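Local coordinates for YfdX protein (Salmonella enterica I, PDB 6A07) that is of uncertain function, belongs to the bacterial YfdX family and assembles from four copies of a chain built of helices and a small antiparallel sheet, at residues Ile85-Asp90 and Val125-Asn130. Numbering follows the deposited sequence.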
ATOM      1  N   ILE A  85       2.925  11.522   8.387  1.00 12.02           N
ATOM      2  CA  ILE A  85       4.165  11.335   9.129  1.00 11.56           C
ATOM      3  C   ILE A  85       4.452   9.848   9.269  1.00 10.79           C
ATOM      4  O   ILE A  85       3.546   9.057   9.547  1.00 13.29           O
ATOM      5  CB  ILE A  85       4.086  11.981  10.530  1.00 12.85           C
ATOM      6  CG1 ILE A  85       3.866  13.492  10.406  1.00 14.78           C
ATOM      7  CG2 ILE A  85       5.324  11.653  11.377  1.00 16.76           C
ATOM      8  CD1 ILE A  85       5.015  14.203   9.780  1.00 14.28           C
ATOM      9  N   THR A  86       5.713   9.472   9.066  1.00 11.15           N
ATOM     10  CA  THR A  86       6.245   8.193   9.528  1.00 11.09           C
ATOM     11  C   THR A  86       7.289   8.424  10.609  1.00 12.89           C
ATOM     12  O   THR A  86       8.236   9.194  10.411  1.00 13.86           O
ATOM     13  CB  THR A  86       6.871   7.412   8.376  1.00 13.01           C
ATOM     14  OG1 THR A  86       5.858   7.118   7.424  1.00 13.65           O
ATOM     15  CG2 THR A  86       7.501   6.096   8.880  1.00 13.14           C
ATOM     16  N   VAL A  87       7.140   7.750  11.750  1.00 13.56           N
ATOM     17  CA  VAL A  87       8.169   7.800  12.782  1.00 14.68           C
ATOM     18  C   VAL A  87       8.941   6.487  12.783  1.00 17.48           C
ATOM     19  O   VAL A  87       8.411   5.421  12.442  1.00 21.38           O
ATOM     20  CB  VAL A  87       7.602   8.097  14.189  1.00 18.23           C
ATOM     21  CG1 VAL A  87       6.994   9.488  14.220  1.00 15.78           C
ATOM     22  CG2 VAL A  87       6.589   7.026  14.603  1.00 22.39           C
ATOM     23  N   ALA A  88      10.221   6.581  13.132  1.00 14.58           N
ATOM     24  CA  ALA A  88      11.069   5.413  13.353  1.00 17.66           C
ATOM     25  C   ALA A  88      11.665   5.509  14.747  1.00 17.75           C
ATOM     26  O   ALA A  88      12.463   6.411  15.026  1.00 20.39           O
ATOM     27  CB  ALA A  88      12.175   5.328  12.300  1.00 17.13           C
ATOM     28  N   GLU A  89      11.303   4.567  15.615  1.00 18.35           N
ATOM     29  CA  GLU A  89      11.659   4.618  17.031  1.00 19.96           C
ATOM     30  C   GLU A  89      12.812   3.661  17.329  1.00 21.19           C
ATOM     31  O   GLU A  89      12.657   2.441  17.221  1.00 23.75           O
ATOM     32  CB  GLU A  89      10.450   4.279  17.896  1.00 22.80           C
ATOM     33  CG  GLU A  89       9.292   5.246  17.740  1.00 19.06           C
ATOM     34  CD  GLU A  89       8.309   5.143  18.887  1.00 27.90           C
ATOM     35  OE1 GLU A  89       8.710   4.674  19.973  1.00 35.89           O
ATOM     36  OE2 GLU A  89       7.138   5.528  18.705  1.00 27.38           O
ATOM     37  N   ASP A  90      13.959   4.222  17.707  1.00 19.44           N
ATOM     38  CA  ASP A  90      15.068   3.439  18.248  1.00 21.84           C
ATOM     39  C   ASP A  90      14.682   2.849  19.599  1.00 23.86           C
ATOM     40  O   ASP A  90      13.819   3.368  20.310  1.00 25.02           O
ATOM     41  CB  ASP A  90      16.300   4.319  18.439  1.00 21.47           C
ATOM     42  CG  ASP A  90      17.109   4.492  17.177  1.00 28.37           C
ATOM     43  OD1 ASP A  90      16.624   4.121  16.087  1.00 33.46           O
ATOM     44  OD2 ASP A  90      18.243   5.011  17.278  1.00 41.11           O
ATOM     45  N   VAL A 125      13.716   8.966  18.050  1.00 17.37           N
ATOM     46  CA  VAL A 125      12.634   8.958  17.069  1.00 18.57           C
ATOM     47  C   VAL A 125      13.036   9.840  15.894  1.00 17.99           C
ATOM     48  O   VAL A 125      13.242  11.047  16.062  1.00 19.48           O
ATOM     49  CB  VAL A 125      11.321   9.454  17.693  1.00 17.71           C
ATOM     50  CG1 VAL A 125      10.198   9.453  16.664  1.00 15.39           C
ATOM     51  CG2 VAL A 125      10.955   8.601  18.908  1.00 19.97           C
ATOM     52  N   SER A 126      13.135   9.248  14.705  1.00 16.49           N
ATOM     53  CA  SER A 126      13.291  10.028  13.483  1.00 15.18           C
ATOM     54  C   SER A 126      11.924  10.242  12.833  1.00 14.43           C
ATOM     55  O   SER A 126      11.006   9.431  12.990  1.00 17.04           O
ATOM     56  CB  SER A 126      14.245   9.342  12.503  1.00 21.43           C
ATOM     57  OG  SER A 126      13.684   8.141  12.019  1.00 23.15           O
ATOM     58  N   VAL A 127      11.800  11.343  12.099  1.00 15.50           N
ATOM     59  CA  VAL A 127      10.528  11.749  11.495  1.00 14.46           C
ATOM     60  C   VAL A 127      10.720  11.866   9.989  1.00 14.40           C
ATOM     61  O   VAL A 127      11.655  12.524   9.523  1.00 14.72           O
ATOM     62  CB  VAL A 127      10.007  13.080  12.074  1.00 14.42           C
ATOM     63  CG1 VAL A 127       8.745  13.519  11.343  1.00 18.64           C
ATOM     64  CG2 VAL A 127       9.728  12.943  13.559  1.00 18.52           C
ATOM     65  N   ILE A 128       9.827  11.229   9.235  1.00 12.37           N
ATOM     66  CA  ILE A 128       9.766  11.340   7.783  1.00 12.61           C
ATOM     67  C   ILE A 128       8.406  11.904   7.413  1.00 12.55           C
ATOM     68  O   ILE A 128       7.382  11.483   7.961  1.00 13.84           O
ATOM     69  CB  ILE A 128       9.992   9.965   7.112  1.00 11.83           C
ATOM     70  CG1 ILE A 128      11.436   9.500   7.288  1.00 17.37           C
ATOM     71  CG2 ILE A 128       9.584   9.990   5.636  1.00 13.89           C
ATOM     72  CD1 ILE A 128      12.405  10.236   6.425  1.00 21.08           C
ATOM     73  N   GLU A 129       8.392  12.856   6.486  1.00 10.68           N
ATOM     74  CA  GLU A 129       7.149  13.424   5.982  1.00 10.79           C
ATOM     75  C   GLU A 129       6.828  12.812   4.623  1.00  9.36           C
ATOM     76  O   GLU A 129       7.663  12.847   3.714  1.00 12.69           O
ATOM     77  CB  GLU A 129       7.230  14.948   5.864  1.00 12.89           C
ATOM     78  CG  GLU A 129       5.930  15.564   5.389  1.00 11.43           C
ATOM     79  CD  GLU A 129       6.003  17.057   5.199  1.00 13.81           C
ATOM     80  OE1 GLU A 129       7.049  17.582   4.745  1.00 18.80           O
ATOM     81  OE2 GLU A 129       4.979  17.692   5.478  1.00 14.50           O
ATOM     82  N   ASN A 130       5.621  12.254   4.492  1.00  9.17           N
ATOM     83  CA  ASN A 130       5.182  11.608   3.254  1.00 11.53           C
ATOM     84  C   ASN A 130       4.229  12.545   2.536  1.00 10.28           C
ATOM     85  O   ASN A 130       3.109  12.766   2.999  1.00 12.68           O
ATOM     86  CB  ASN A 130       4.485  10.281   3.532  1.00 11.37           C
ATOM     87  CG  ASN A 130       5.271   9.397   4.448  1.00 10.89           C
ATOM     88  OD1 ASN A 130       6.345   8.932   4.105  1.00 12.08           O
ATOM     89  ND2 ASN A 130       4.721   9.148   5.641  1.00 12.61           N
TER
HETATM   90  O   HOH W   1       7.559   6.657   5.105  1.00 17.40           O
HETATM   91  O   HOH W   2      11.349   8.196  10.367  1.00 18.93           O
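The flat amide of Asn-130 meets the hydroxyl of Thr-86 at its edge: ND2 donates to OG1 at 2.9 Å, nearly straight at 168° and almost in the amide plane. Asparagine suits this place because its two ends do different work. ND2 also bonds Ser-84, while OD1 accepts a hydrogen bond from a water that bonds Thr-86 OG1 too, and accepts from Ser-173 on the next strand. The torsion of Thr-86 (chi1 -63°) sets OG1 beside its own backbone N, turned to the amide.

From there an antiparallel ladder continues. Thr-86 and Ile-128 form one hydrogen-bonded pair, in which Thr-86 N to Ile-128 O and Ile-128 N to Thr-86 O are both 2.8 Å, and Ala-88 and Ser-126 form the next. The methyl of Ala-88 is small enough to let Ser-126 OG come within 3.2 Å of CB; that hydroxyl bonds Gln-138 of the second subunit.

On the face of Ile-85, Val-87, Val-125 and Val-127, beta-branched residues suit the extended backbone and touch through their branches. Ile-85 CG2 touches Val-127 CG1 at 3.9 Å, and Val-125 CG1 lies 3.8 Å from Val-87 CB. The extended Glu-89 runs alongside Val-125, its aliphatic CG against CG2 (3.9 Å), leaving the carboxylate for Lys-97 and for Tyr-156 of the third subunit.

Strand 125-135 is the middle of three, between 77-89 and 170-175. Helix 113-122 packs against Val-125 and Val-127, the third subunit meets the same face at Ile-85, Val-125, Glu-89 and Glu-129, and the second subunit covers the Thr-86 and Ala-88 face.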